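TetR family transcription regulator (Marinobacter aquaeolei, PDB 3PAS) probably binds regulatory DNA through an N-terminal helix-turn-helix domain and acts as a dimeric, all-helical transcription factor of the TetR family. Local coordinates at residues L55-F60 with P117-R122; Q66-A71 with S125-L130; K79-G84 with L131-Q136; L102-E107 with L162-L167. All blocks are in the same frame, centred on the assembly; numbering follows the deposited sequence. Where two conformers were deposited one is given.

Contact 1 (L55-F60 with P117-R122); sequences LLLATF and PEIQAR
L57 and F60, one helical turn apart on helix 52-76, meet I119 near the start of helix 117-126. In the TetR fold this long helix runs from the predicted DNA-binding helix-turn-helix region into the C-terminal domain, and the contact packs helix 117-126 on its N-terminal part. Along the first segment, L55 O accepts the backbone N of T59 and, 2.8 Å away, T59 OG1, the two donors arriving from opposite faces of the carbonyl plane; the L55 side chain packs on T17 and Y49. L56 likewise offers its carbonyl oxygen to the hydroxyl of Y105. L57 is the first to touch across. Its CG lies anti to the backbone N (chi1 -170°), and this swings CD1 over to I119 CD1 at 3.6 Å, with I119 CG1 a little behind. T59 faces the other way, onto L14, T17 and V18 of helix 5-24. F60 is directed toward helix 117-126, while its ring also stacks with F109 and meets H106. I119 therefore works with both branches: the CG1-CD1 arm takes L57 and the CG2 methyl takes the phenylalanine. Nearby, R122 pairs with D65 and lies against Y61. The methyl CG2 of I119 comes obliquely onto the ring of F60, 3.4 Å from CE2 and 3.7 Å from CD2.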
# COMPACT_ATOMS: atom_id res chain seq x y z
N LEU B 55 -24.24 6.04 -10.06
CA LEU B 55 -23.71 4.75 -10.54
C LEU B 55 -22.40 4.37 -9.87
O LEU B 55 -22.21 3.23 -9.43
CB LEU B 55 -23.53 4.81 -12.05
CG LEU B 55 -22.97 3.51 -12.68
CD1 LEU B 55 -23.69 2.22 -12.20
CD2 LEU B 55 -23.04 3.66 -14.20
N LEU B 56 -21.52 5.34 -9.72
CA LEU B 56 -20.25 5.12 -8.99
C LEU B 56 -20.49 4.68 -7.54
O LEU B 56 -19.83 3.77 -7.04
CB LEU B 56 -19.39 6.37 -9.03
CG LEU B 56 -18.86 6.88 -10.37
CD1 LEU B 56 -17.96 8.12 -10.18
CD2 LEU B 56 -18.13 5.81 -11.25
N LEU B 57 -21.43 5.31 -6.84
CA LEU B 57 -21.78 4.95 -5.49
C LEU B 57 -22.39 3.55 -5.42
O LEU B 57 -21.97 2.75 -4.59
CB LEU B 57 -22.77 5.94 -4.86
CG LEU B 57 -23.04 5.80 -3.36
CD1 LEU B 57 -21.73 5.67 -2.50
CD2 LEU B 57 -23.89 7.00 -2.93
N ALA B 58 -23.38 3.27 -6.27
CA ALA B 58 -24.02 1.95 -6.34
C ALA B 58 -22.97 0.85 -6.61
O ALA B 58 -23.06 -0.28 -6.10
CB ALA B 58 -25.17 1.92 -7.42
N THR B 59 -22.01 1.17 -7.46
CA THR B 59 -20.93 0.25 -7.81
C THR B 59 -20.06 0.01 -6.58
O THR B 59 -19.63 -1.11 -6.32
CB THR B 59 -20.08 0.75 -9.04
OG1 THR B 59 -20.93 0.87 -10.21
CG2 THR B 59 -18.97 -0.29 -9.41
N PHE B 60 -19.77 1.08 -5.84
CA PHE B 60 -18.97 0.93 -4.63
C PHE B 60 -19.69 -0.02 -3.65
O PHE B 60 -19.07 -0.94 -3.08
CB PHE B 60 -18.67 2.26 -3.99
CG PHE B 60 -17.83 2.15 -2.76
CD1 PHE B 60 -16.53 1.82 -2.86
CD2 PHE B 60 -18.39 2.28 -1.51
CE1 PHE B 60 -15.72 1.69 -1.71
CE2 PHE B 60 -17.61 2.17 -0.38
CZ PHE B 60 -16.30 1.86 -0.47
N PRO B 117 -17.15 9.96 5.19
CA PRO B 117 -17.32 9.22 6.44
C PRO B 117 -18.63 8.45 6.56
O PRO B 117 -18.67 7.40 7.19
CB PRO B 117 -17.27 10.33 7.51
CG PRO B 117 -16.41 11.41 6.87
CD PRO B 117 -16.77 11.38 5.42
N GLU B 118 -19.71 8.97 5.97
CA GLU B 118 -21.01 8.30 5.99
C GLU B 118 -20.96 6.96 5.20
O GLU B 118 -21.59 5.98 5.58
CB GLU B 118 -22.04 9.23 5.34
CG GLU B 118 -23.52 8.74 5.28
CD GLU B 118 -24.28 9.32 4.06
OE1 GLU B 118 -23.92 8.94 2.92
OE2 GLU B 118 -25.23 10.13 4.24
N ILE B 119 -20.25 6.96 4.08
CA ILE B 119 -20.12 5.75 3.25
C ILE B 119 -19.33 4.68 4.06
O ILE B 119 -19.76 3.54 4.18
CB ILE B 119 -19.50 6.05 1.90
CG1 ILE B 119 -20.45 6.94 1.08
CG2 ILE B 119 -19.19 4.73 1.13
CD1 ILE B 119 -19.81 7.56 -0.14
N GLN B 120 -18.20 5.12 4.60
CA GLN B 120 -17.35 4.36 5.52
C GLN B 120 -18.17 3.72 6.60
O GLN B 120 -18.11 2.52 6.77
CB GLN B 120 -16.35 5.30 6.18
CG GLN B 120 -15.50 4.70 7.29
CD GLN B 120 -14.09 4.53 6.86
OE1 GLN B 120 -13.79 4.10 5.74
NE2 GLN B 120 -13.17 4.89 7.75
N ALA B 121 -18.98 4.53 7.29
CA ALA B 121 -19.83 4.07 8.38
C ALA B 121 -20.81 3.00 7.91
O ALA B 121 -21.02 1.99 8.62
CB ALA B 121 -20.61 5.25 9.01
N ARG B 122 -21.39 3.20 6.72
CA ARG B 122 -22.33 2.21 6.17
C ARG B 122 -21.63 0.83 5.97
O ARG B 122 -22.20 -0.20 6.27
CB ARG B 122 -22.94 2.72 4.86
CG ARG B 122 -23.99 1.79 4.21
CD ARG B 122 -23.32 0.69 3.36
NE ARG B 122 -24.23 0.06 2.41
CZ ARG B 122 -23.95 -1.00 1.65
NH1 ARG B 122 -22.76 -1.59 1.72
NH2 ARG B 122 -24.88 -1.48 0.83

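Contact 2 (Q66-A71 with S125-L130); sequences QVIDAA and SRAANL
R126 holds D69 through a bidentate salt bridge, side-on, with one nitrogen for each carboxylate oxygen. NH2 of R126 donates to D69 OD2 at 2.9 Å, almost straight at 175°, in the guanidinium plane and onto the syn lone pair. NE of R126 reaches D69 OD1, also at 2.9 Å, but this bond is more bent (153°). The planes of the two groups are turned 31° against each other, and OD1 is the oxygen tilted out of the guanidinium plane. Next to the ion pair is an apolar patch: I68 CG2 sits 4.0 Å from R126 CG and 4.1 Å from A127 CB, packing against the root of the arginine chain and the methyl beyond it. The pairing joins helix 52-76 of the TetR fold to the break between helices 117-126 and 128-140. A127 marks that break, the residue where helical backbone angles lapse and also the N-cap of the next helix, and its CA comes within 6.4 Å of that of I68. What places the guanidinium is the reach of R126: its chain is extended from CG to NE, with CG anti to the backbone N, and meets the shorter D69 side chain at about a right angle. D65, one turn earlier on helix 52-76, adds a weak, long ion pair to R126 NE. Farther along, L130 turns inward onto L72 and F75 of helix 52-76 and onto L85 and Q88 of helix 81-98.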
# COMPACT_ATOMS: atom_id res chain seq x y z
N GLN B 66 -20.47 -7.50 -2.05
CA GLN B 66 -19.96 -8.78 -2.50
C GLN B 66 -18.83 -9.27 -1.61
O GLN B 66 -18.84 -10.43 -1.16
CB GLN B 66 -19.39 -8.66 -3.91
CG GLN B 66 -20.48 -8.74 -4.90
CD GLN B 66 -19.93 -8.99 -6.20
OE1 GLN B 66 -19.54 -10.12 -6.50
NE2 GLN B 66 -19.87 -7.94 -7.02
N VAL B 67 -17.84 -8.41 -1.40
CA VAL B 67 -16.69 -8.77 -0.60
C VAL B 67 -16.99 -8.94 0.88
O VAL B 67 -16.56 -9.92 1.47
CB VAL B 67 -15.51 -7.78 -0.77
CG1 VAL B 67 -14.42 -8.09 0.23
CG2 VAL B 67 -14.97 -7.84 -2.22
N ILE B 68 -17.68 -7.97 1.49
CA ILE B 68 -18.01 -8.03 2.93
C ILE B 68 -18.86 -9.26 3.22
O ILE B 68 -18.60 -10.01 4.17
CB ILE B 68 -18.76 -6.77 3.39
CG1 ILE B 68 -17.79 -5.58 3.33
CG2 ILE B 68 -19.41 -6.99 4.79
CD1 ILE B 68 -18.43 -4.22 3.58
N ASP B 69 -19.90 -9.49 2.41
CA ASP B 69 -20.77 -10.65 2.65
C ASP B 69 -20.04 -12.01 2.59
O ASP B 69 -20.31 -12.89 3.41
CB ASP B 69 -21.96 -10.66 1.72
CG ASP B 69 -22.86 -9.46 1.93
OD1 ASP B 69 -22.72 -8.75 2.96
OD2 ASP B 69 -23.69 -9.18 1.03
N ALA B 70 -19.15 -12.18 1.60
CA ALA B 70 -18.33 -13.37 1.49
C ALA B 70 -17.42 -13.52 2.70
O ALA B 70 -17.28 -14.61 3.23
CB ALA B 70 -17.47 -13.35 0.20
N ALA B 71 -16.81 -12.42 3.12
CA ALA B 71 -15.94 -12.42 4.29
C ALA B 71 -16.72 -12.79 5.56
O ALA B 71 -16.22 -13.58 6.35
CB ALA B 71 -15.19 -11.07 4.48
N SER B 125 -20.94 -0.70 9.39
CA SER B 125 -22.20 -1.24 9.82
C SER B 125 -22.55 -2.61 9.23
O SER B 125 -23.00 -3.51 9.95
CB SER B 125 -23.31 -0.26 9.50
OG SER B 125 -24.50 -0.73 10.05
N ARG B 126 -22.37 -2.79 7.92
CA ARG B 126 -22.63 -4.09 7.30
C ARG B 126 -21.66 -5.16 7.85
O ARG B 126 -22.01 -6.34 8.05
CB ARG B 126 -22.45 -4.00 5.80
CG ARG B 126 -23.03 -5.21 5.06
CD ARG B 126 -23.03 -4.96 3.61
NE ARG B 126 -23.72 -6.00 2.86
CZ ARG B 126 -24.98 -5.95 2.42
NH1 ARG B 126 -25.78 -4.93 2.66
NH2 ARG B 126 -25.44 -6.97 1.72
N ALA B 127 -20.43 -4.71 8.12
CA ALA B 127 -19.41 -5.59 8.70
C ALA B 127 -19.39 -5.66 10.26
O ALA B 127 -18.44 -6.18 10.85
CB ALA B 127 -18.04 -5.17 8.19
N ALA B 128 -20.44 -5.19 10.91
CA ALA B 128 -20.45 -5.04 12.36
C ALA B 128 -20.11 -6.32 13.14
O ALA B 128 -19.35 -6.26 14.12
CB ALA B 128 -21.81 -4.49 12.84
N ASN B 129 -20.62 -7.46 12.72
CA ASN B 129 -20.36 -8.71 13.42
C ASN B 129 -18.88 -9.06 13.45
O ASN B 129 -18.40 -9.63 14.43
CB ASN B 129 -21.17 -9.87 12.83
CG ASN B 129 -22.68 -9.72 13.09
OD1 ASN B 129 -23.11 -9.02 14.02
ND2 ASN B 129 -23.47 -10.38 12.28
N LEU B 130 -18.16 -8.76 12.37
CA LEU B 130 -16.71 -8.98 12.35
C LEU B 130 -16.01 -7.97 13.22
O LEU B 130 -15.21 -8.35 14.06
CB LEU B 130 -16.13 -8.90 10.93
CG LEU B 130 -14.60 -8.64 10.83
CD1 LEU B 130 -13.90 -9.79 11.30
CD2 LEU B 130 -14.17 -8.33 9.39

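Contact 3 (K79-G84 with L131-Q136); sequences KDLREG and LNAVDQ
L81, the first residue of helix 81-98, reaches A133 and V134 on helix 128-140 with its two methyl groups. With chi1 at -177° its CG lies opposite the backbone N, and chi2 of 62° then spreads the fork so that both methyls face the other helix. CD1 does most of the touching: it lies 4.1 Å from A133 CB and 4.4 Å from V134 CG2. Both CD1 and CD2 also lie 4.1 Å from the backbone O of A133, so the leucine rests partly on side chain and partly on main chain. A133 thus meets L81 with its CB and its carbonyl O, and the CA atoms of the two residues are 7.3 Å apart. V134, which touches L81 CD1 through CG2 alone, also packs on L151 of helix 148-167. F75, near the end of helix 52-76, touches both L81 and A133, while L142 and I143 from the loop after helix 128-140 close in on the leucine. D80 is the N-cap of helix 81-98, one residue before L81. The chi1 of D80, 60°, turns the carboxylate back over the first turn, where OD1 accepts the backbone N of E83 at 2.9 Å, the N-H meeting the oxygen nearly along its C-O axis. The contact is helix-helix packing, beside a capped helix start, within the all-helical C-terminal domain of a TetR-family regulator.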
# COMPACT_ATOMS: atom_id res chain seq x y z
N LYS B 79 -14.52 -21.68 14.16
CA LYS B 79 -14.92 -22.18 15.49
C LYS B 79 -14.47 -21.27 16.63
O LYS B 79 -14.90 -21.46 17.76
CB LYS B 79 -14.45 -23.64 15.71
CG LYS B 79 -15.15 -24.59 14.72
CD LYS B 79 -14.77 -26.06 14.93
CE LYS B 79 -15.60 -26.98 14.02
NZ LYS B 79 -15.25 -28.46 14.19
N ASP B 80 -13.60 -20.31 16.34
CA ASP B 80 -13.23 -19.28 17.31
C ASP B 80 -12.79 -18.04 16.52
O ASP B 80 -12.83 -18.09 15.28
CB ASP B 80 -12.16 -19.75 18.31
CG ASP B 80 -10.82 -20.20 17.66
OD1 ASP B 80 -10.50 -19.94 16.50
OD2 ASP B 80 -10.03 -20.84 18.38
N LEU B 81 -12.35 -16.97 17.21
CA LEU B 81 -11.92 -15.71 16.52
C LEU B 81 -10.78 -15.91 15.52
O LEU B 81 -10.86 -15.46 14.38
CB LEU B 81 -11.54 -14.61 17.53
CG LEU B 81 -11.16 -13.24 16.94
CD1 LEU B 81 -12.30 -12.57 16.16
CD2 LEU B 81 -10.62 -12.30 18.09
N ARG B 82 -9.74 -16.62 15.94
CA ARG B 82 -8.62 -16.85 15.05
C ARG B 82 -9.03 -17.64 13.82
O ARG B 82 -8.64 -17.29 12.70
CB ARG B 82 -7.53 -17.59 15.76
CG ARG B 82 -6.23 -17.70 14.95
CD ARG B 82 -5.17 -18.53 15.66
NE ARG B 82 -3.87 -18.35 15.00
CZ ARG B 82 -3.51 -18.98 13.88
NH1 ARG B 82 -4.33 -19.82 13.27
NH2 ARG B 82 -2.32 -18.73 13.34
N GLU B 83 -9.81 -18.71 14.01
CA GLU B 83 -10.32 -19.51 12.87
C GLU B 83 -11.20 -18.70 11.95
O GLU B 83 -11.16 -18.87 10.73
CB GLU B 83 -11.08 -20.79 13.32
CG GLU B 83 -10.15 -21.91 13.65
CD GLU B 83 -9.34 -22.32 12.39
OE1 GLU B 83 -8.11 -22.11 12.43
OE2 GLU B 83 -9.95 -22.77 11.38
N GLY B 84 -12.01 -17.82 12.53
CA GLY B 84 -12.86 -16.97 11.75
C GLY B 84 -12.03 -16.03 10.86
O GLY B 84 -12.33 -15.83 9.69
N LEU B 131 -16.36 -6.68 13.05
CA LEU B 131 -15.67 -5.60 13.74
C LEU B 131 -15.94 -5.66 15.24
O LEU B 131 -15.06 -5.46 16.02
CB LEU B 131 -16.06 -4.24 13.17
CG LEU B 131 -15.73 -4.03 11.69
CD1 LEU B 131 -16.36 -2.67 11.22
CD2 LEU B 131 -14.23 -4.11 11.42
N ASN B 132 -17.17 -6.00 15.64
CA ASN B 132 -17.47 -6.15 17.08
C ASN B 132 -16.69 -7.30 17.71
O ASN B 132 -16.23 -7.21 18.84
CB ASN B 132 -18.98 -6.29 17.32
CG ASN B 132 -19.73 -5.00 17.02
OD1 ASN B 132 -19.15 -3.92 17.08
ND2 ASN B 132 -21.04 -5.11 16.73
N ALA B 133 -16.51 -8.39 16.97
CA ALA B 133 -15.80 -9.56 17.48
C ALA B 133 -14.30 -9.22 17.62
O ALA B 133 -13.60 -9.54 18.61
CB ALA B 133 -16.02 -10.78 16.52
N VAL B 134 -13.81 -8.48 16.64
CA VAL B 134 -12.42 -8.05 16.71
C VAL B 134 -12.21 -7.10 17.91
O VAL B 134 -11.24 -7.24 18.65
CB VAL B 134 -11.93 -7.46 15.37
CG1 VAL B 134 -10.59 -6.69 15.56
CG2 VAL B 134 -11.70 -8.61 14.40
N ASP B 135 -13.14 -6.17 18.11
CA ASP B 135 -13.09 -5.24 19.25
C ASP B 135 -13.11 -5.96 20.59
O ASP B 135 -12.35 -5.61 21.49
CB ASP B 135 -14.24 -4.22 19.19
CG ASP B 135 -13.97 -3.06 18.22
OD1 ASP B 135 -12.84 -2.95 17.70
OD2 ASP B 135 -14.92 -2.24 17.99
N GLN B 136 -13.97 -6.96 20.74
CA GLN B 136 -13.97 -7.80 21.96
C GLN B 136 -12.68 -8.52 22.17
O GLN B 136 -12.18 -8.59 23.30
CB GLN B 136 -15.11 -8.82 21.99
CG GLN B 136 -16.42 -8.20 22.39
CD GLN B 136 -17.45 -9.23 22.81
OE1 GLN B 136 -17.13 -10.41 23.09
NE2 GLN B 136 -18.67 -8.78 22.94

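Contact 4 (L102-E107 with L162-L167); sequences LFRYHE and LVQRCL. With ACT (acetate ion), chain M.
V163 of helix 148-167 meets F103 of helix 100-110, and a bound acetate, probably from the crystallisation liquor, sits beside them. Just before it, L162 packs on F93 and F171, and on T153 of the second subunit. V163 puts CG2 4.2 Å from F103 CE2, obliquely to the ring, while its other methyl, CG1, lies 3.9 Å from the acetate CH3. The same CH3 is 3.7 Å from F103 CD2, so it touches both side chains. Q164 comes next and passes CB within 3.5 Å of acetate O; its OE1 makes a loose polar approach to R104 NH1, 4.3 Å away. On the facing helix R104, bent at chi2 and chi3, brings NH1 to 3.2 Å from acetate OXT, a weak hydrogen bond at 122°; NH1 also has a weak bond to Y160. R165 points to the second subunit, where it pairs with E152. Acetate thus takes its methyl to hydrocarbon and one oxygen to a cation, and with a single weak bond from R104 it is probably an incidental, lightly held ion.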
# COMPACT_ATOMS: atom_id res chain seq x y z
N LEU B 102 -12.33 -5.88 -8.38
CA LEU B 102 -13.17 -5.50 -7.24
C LEU B 102 -12.32 -4.77 -6.19
O LEU B 102 -12.70 -3.73 -5.66
CB LEU B 102 -13.79 -6.74 -6.60
CG LEU B 102 -14.83 -7.57 -7.35
CD1 LEU B 102 -15.18 -8.79 -6.41
CD2 LEU B 102 -16.13 -6.71 -7.72
N PHE B 103 -11.17 -5.33 -5.85
CA PHE B 103 -10.24 -4.66 -4.94
C PHE B 103 -9.78 -3.29 -5.50
O PHE B 103 -9.65 -2.33 -4.76
CB PHE B 103 -8.95 -5.49 -4.76
CG PHE B 103 -9.06 -6.66 -3.79
CD1 PHE B 103 -10.27 -7.24 -3.47
CD2 PHE B 103 -7.88 -7.21 -3.25
CE1 PHE B 103 -10.33 -8.34 -2.59
CE2 PHE B 103 -7.95 -8.27 -2.38
CZ PHE B 103 -9.19 -8.84 -2.06
N ARG B 104 -9.47 -3.24 -6.79
CA ARG B 104 -9.00 -1.97 -7.39
C ARG B 104 -10.09 -0.89 -7.37
O ARG B 104 -9.82 0.27 -7.02
CB ARG B 104 -8.51 -2.23 -8.80
CG ARG B 104 -7.92 -1.04 -9.48
CD ARG B 104 -6.84 -1.49 -10.45
NE ARG B 104 -5.71 -0.59 -10.31
CZ ARG B 104 -4.90 -0.54 -9.25
NH1 ARG B 104 -5.08 -1.35 -8.20
NH2 ARG B 104 -3.90 0.33 -9.23
N TYR B 105 -11.32 -1.28 -7.72
CA TYR B 105 -12.47 -0.35 -7.63
C TYR B 105 -12.62 0.17 -6.18
O TYR B 105 -12.70 1.38 -5.95
CB TYR B 105 -13.79 -0.94 -8.15
CG TYR B 105 -14.84 0.14 -8.26
CD1 TYR B 105 -14.92 0.91 -9.39
CD2 TYR B 105 -15.60 0.52 -7.16
CE1 TYR B 105 -15.86 1.96 -9.51
CE2 TYR B 105 -16.52 1.56 -7.23
CZ TYR B 105 -16.64 2.28 -8.43
OH TYR B 105 -17.52 3.32 -8.55
N HIS B 106 -12.63 -0.73 -5.20
CA HIS B 106 -12.71 -0.32 -3.80
C HIS B 106 -11.59 0.70 -3.40
O HIS B 106 -11.86 1.76 -2.82
CB HIS B 106 -12.64 -1.57 -2.89
CG HIS B 106 -12.76 -1.22 -1.44
ND1 HIS B 106 -11.66 -0.85 -0.68
CD2 HIS B 106 -13.84 -1.07 -0.64
CE1 HIS B 106 -12.06 -0.51 0.52
NE2 HIS B 106 -13.38 -0.66 0.58
N GLU B 107 -10.35 0.37 -3.74
CA GLU B 107 -9.18 1.22 -3.50
C GLU B 107 -9.28 2.57 -4.25
O GLU B 107 -9.09 3.63 -3.65
CB GLU B 107 -7.92 0.47 -3.96
CG GLU B 107 -6.55 1.18 -3.77
CD GLU B 107 -6.09 1.22 -2.32
OE1 GLU B 107 -6.83 0.70 -1.44
OE2 GLU B 107 -5.00 1.80 -2.05
N LEU B 162 -0.34 -8.51 -1.19
CA LEU B 162 0.11 -9.84 -1.62
C LEU B 162 -0.64 -10.32 -2.86
O LEU B 162 -0.03 -10.96 -3.75
CB LEU B 162 -0.01 -10.84 -0.49
CG LEU B 162 1.06 -10.65 0.62
CD1 LEU B 162 0.74 -11.53 1.89
CD2 LEU B 162 2.41 -10.99 0.08
N VAL B 163 -1.94 -10.03 -2.96
CA VAL B 163 -2.68 -10.34 -4.21
C VAL B 163 -1.99 -9.65 -5.41
O VAL B 163 -1.81 -10.23 -6.48
CB VAL B 163 -4.13 -9.98 -4.09
CG1 VAL B 163 -4.80 -9.90 -5.54
CG2 VAL B 163 -4.86 -11.02 -3.18
N GLN B 164 -1.63 -8.40 -5.22
CA GLN B 164 -1.01 -7.60 -6.28
C GLN B 164 0.34 -8.22 -6.67
O GLN B 164 0.59 -8.46 -7.85
CB GLN B 164 -0.87 -6.15 -5.82
CG GLN B 164 -0.17 -5.20 -6.81
CD GLN B 164 -0.46 -3.72 -6.50
OE1 GLN B 164 -1.59 -3.24 -6.65
NE2 GLN B 164 0.58 -3.00 -6.10
N ARG B 165 1.17 -8.54 -5.67
CA ARG B 165 2.41 -9.25 -5.93
C ARG B 165 2.20 -10.56 -6.68
O ARG B 165 2.96 -10.90 -7.59
CB ARG B 165 3.23 -9.44 -4.64
CG ARG B 165 3.81 -8.16 -4.08
CD ARG B 165 4.83 -8.39 -2.96
NE ARG B 165 6.12 -8.77 -3.54
CZ ARG B 165 7.30 -8.22 -3.29
NH1 ARG B 165 7.45 -7.25 -2.37
NH2 ARG B 165 8.36 -8.70 -3.90
N CYS B 166 1.17 -11.31 -6.32
CA CYS B 166 0.89 -12.57 -6.99
C CYS B 166 0.59 -12.35 -8.45
O CYS B 166 1.15 -13.03 -9.31
CB CYS B 166 -0.30 -13.30 -6.38
SG CYS B 166 0.06 -13.94 -4.81
N LEU B 167 -0.29 -11.39 -8.73
CA LEU B 167 -0.70 -11.13 -10.12
C LEU B 167 0.46 -10.55 -10.99
O LEU B 167 0.44 -10.75 -12.22
CB LEU B 167 -1.94 -10.27 -10.16
CG LEU B 167 -3.23 -10.96 -9.66
CD1 LEU B 167 -4.25 -9.93 -9.42
CD2 LEU B 167 -3.80 -12.06 -10.62
C ACT M . -4.93 -5.43 -7.02
O ACT M . -3.90 -5.83 -7.62
OXT ACT M . -5.51 -4.46 -7.55
CH3 ACT M . -5.41 -6.05 -5.74

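How the contacts relate
From the N terminus, helix 52-76 supplies the first segments of contacts 1 and 2, the start of helix 81-98 that of contact 3, and helix 100-110 that of contact 4. The chain then returns through 117-122, 125-130 and 131-136 to close contacts 1, 2 and 3 in that order, and 162-167 closes contact 4 last. Every pair of loops therefore crosses, and none nests. Contacts 1, 2 and 3 follow one another along helices 117-126 and 128-140, packing them on helix 52-76 and then on helix 81-98. Contact 4 joins helix 100-110 to helix 148-167, and touches contact 1 through Y105 and H106 and contact 2 through L102.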